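Local coordinates for alkaline serine protease (Thermobifida fusca, PDB 2PFE), which probably cleaves peptide bonds as a serine endopeptidase of the S1 family, the chain here being the C-terminal protease domain, at residues A[20-25]-A[179-184]. Numbering follows the deposited sequence.
Sequences FSVRQG and FGLQLV
Arg23 and Gln182 form an antiparallel hydrogen-bonded pair. Arg23 N donates to Gln182 O at 2.8 Å, and Gln182 N returns a nearly straight bond to Arg23 O (176°). Both donors lie in the carbonyl planes. Val184 N extends the pairing to Ser21 O at 3.1 Å but sits above that carbonyl plane. A water bridges Ser21 O and Val184 O. Ser21 OG turns elsewhere, to Thr72 O.

The Gln24 side chain is extended, with CG anti to the backbone N (chi1 -173°). This carries NE2 to Phe179 O at 2.7 Å, a weak, bent bond at the helix end, where Gly180 completes a Schellman motif. With an alanine here, Phe179 O would probably lose this donor, and Leu181 CD2 the amide beside it.

Among apolar groups, Gln24 CB lies 3.8 Å from Leu181 CD2. Leu183 CD1 meets Phe20 CB at 3.6 Å, and Val22 CG2 approaches both Leu181 methyls. Val184 CG2 packs against Arg23 CG, whose side chain leaves the sheet on the face opposite Val22 and Leu183.

The pairing adds edge strand 182-183 to strand 20-24 of the first sheet in this chymotrypsin-like fold. Leu176 of helix 172-179 and Trp62 of strand 60-65 both touch Val22 and Leu181.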
loop_
_atom_site.group_PDB
_atom_site.type_symbol
_atom_site.label_atom_id
_atom_site.label_comp_id
_atom_site.label_asym_id
_atom_site.label_seq_id
_atom_site.Cartn_x
_atom_site.Cartn_y
_atom_site.Cartn_z
ATOM N N PHE A 20 5.084 -0.418 -1.352
ATOM C CA PHE A 20 6.134 -1.010 -2.183
ATOM C C PHE A 20 7.290 -0.018 -2.318
ATOM O O PHE A 20 7.057 1.167 -2.550
ATOM C CB PHE A 20 5.644 -1.283 -3.616
ATOM C CG PHE A 20 4.541 -2.318 -3.730
ATOM C CD1 PHE A 20 3.205 -1.936 -3.831
ATOM C CD2 PHE A 20 4.836 -3.671 -3.751
ATOM C CE1 PHE A 20 2.184 -2.909 -3.952
ATOM C CE2 PHE A 20 3.833 -4.633 -3.856
ATOM C CZ PHE A 20 2.511 -4.254 -3.972
ATOM N N SER A 21 8.518 -0.494 -2.198
ATOM C CA SER A 21 9.672 0.344 -2.570
ATOM C C SER A 21 9.528 0.853 -4.004
ATOM O O SER A 21 9.113 0.100 -4.908
ATOM C CB SER A 21 10.985 -0.424 -2.469
ATOM O OG SER A 21 11.309 -0.726 -1.116
ATOM N N VAL A 22 9.886 2.121 -4.208
ATOM C CA VAL A 22 9.882 2.750 -5.540
ATOM C C VAL A 22 11.132 3.600 -5.743
ATOM O O VAL A 22 11.826 3.930 -4.785
ATOM C CB VAL A 22 8.621 3.644 -5.779
ATOM C CG1 VAL A 22 7.326 2.822 -5.797
ATOM C CG2 VAL A 22 8.536 4.798 -4.775
ATOM N N ARG A 23 11.401 3.930 -7.002
ATOM C CA ARG A 23 12.409 4.924 -7.368
ATOM C C ARG A 23 11.764 6.031 -8.195
ATOM O O ARG A 23 10.788 5.789 -8.897
ATOM C CB ARG A 23 13.535 4.298 -8.203
ATOM C CG ARG A 23 14.285 3.187 -7.528
ATOM C CD ARG A 23 15.286 2.568 -8.492
ATOM N NE ARG A 23 15.946 1.404 -7.899
ATOM C CZ ARG A 23 16.904 1.463 -6.979
ATOM N NH1 ARG A 23 17.354 2.637 -6.538
ATOM N NH2 ARG A 23 17.429 0.337 -6.499
ATOM N N GLN A 24 12.327 7.235 -8.110
ATOM C CA GLN A 24 11.978 8.318 -9.010
ATOM C C GLN A 24 13.299 8.924 -9.422
ATOM O O GLN A 24 13.925 9.648 -8.650
ATOM C CB GLN A 24 11.103 9.365 -8.323
ATOM C CG GLN A 24 10.575 10.452 -9.289
ATOM C CD GLN A 24 9.704 11.478 -8.593
ATOM O OE1 GLN A 24 10.203 12.332 -7.861
ATOM N NE2 GLN A 24 8.393 11.404 -8.824
ATOM N N GLY A 25 13.734 8.585 -10.628
ATOM C CA GLY A 25 15.081 8.928 -11.070
ATOM C C GLY A 25 16.094 8.399 -10.067
ATOM O O GLY A 25 16.193 7.183 -9.857
ATOM N N PHE A 179 2.539 9.591 -10.222
ATOM C CA PHE A 179 3.704 10.176 -9.556
ATOM C C PHE A 179 5.022 9.984 -10.306
ATOM O O PHE A 179 6.072 10.433 -9.836
ATOM C CB PHE A 179 3.820 9.665 -8.114
ATOM C CG PHE A 179 2.663 10.059 -7.252
ATOM C CD1 PHE A 179 1.798 9.083 -6.759
ATOM C CD2 PHE A 179 2.404 11.407 -6.970
ATOM C CE1 PHE A 179 0.708 9.420 -5.971
ATOM C CE2 PHE A 179 1.310 11.752 -6.182
ATOM C CZ PHE A 179 0.458 10.761 -5.688
ATOM N N GLY A 180 4.962 9.342 -11.474
ATOM C CA GLY A 180 6.154 9.085 -12.283
ATOM C C GLY A 180 7.193 8.234 -11.562
ATOM O O GLY A 180 8.374 8.604 -11.510
ATOM N N LEU A 181 6.742 7.105 -10.998
ATOM C CA LEU A 181 7.553 6.195 -10.161
ATOM C C LEU A 181 7.853 4.877 -10.870
ATOM O O LEU A 181 7.044 4.402 -11.687
ATOM C CB LEU A 181 6.794 5.887 -8.858
ATOM C CG LEU A 181 6.419 7.117 -8.027
ATOM C CD1 LEU A 181 5.493 6.756 -6.874
ATOM C CD2 LEU A 181 7.679 7.829 -7.520
ATOM N N GLN A 182 9.003 4.288 -10.541
ATOM C CA GLN A 182 9.363 2.966 -11.020
ATOM C C GLN A 182 9.324 2.007 -9.825
ATOM O O GLN A 182 9.897 2.288 -8.769
ATOM C CB GLN A 182 10.755 2.988 -11.676
ATOM C CG GLN A 182 10.828 3.884 -12.933
ATOM C CD GLN A 182 10.928 5.388 -12.611
ATOM O OE1 GLN A 182 11.741 5.799 -11.768
ATOM N NE2 GLN A 182 10.104 6.211 -13.293
ATOM N N LEU A 183 8.621 0.892 -9.992
ATOM C CA LEU A 183 8.547 -0.143 -8.967
ATOM C C LEU A 183 9.889 -0.850 -8.802
ATOM O O LEU A 183 10.528 -1.215 -9.792
ATOM C CB LEU A 183 7.479 -1.167 -9.355
ATOM C CG LEU A 183 7.076 -2.248 -8.354
ATOM C CD1 LEU A 183 6.332 -1.664 -7.160
ATOM C CD2 LEU A 183 6.218 -3.278 -9.055
ATOM N N VAL A 184 10.315 -1.050 -7.554
ATOM C CA VAL A 184 11.528 -1.827 -7.293
ATOM C C VAL A 184 11.176 -3.320 -7.345
ATOM O O VAL A 184 10.319 -3.798 -6.604
ATOM C CB VAL A 184 12.211 -1.412 -5.965
ATOM C CG1 VAL A 184 13.389 -2.337 -5.639
ATOM C CG2 VAL A 184 12.697 0.033 -6.040
HETATM O O HOH W 1 8.743 -2.878 -4.610
#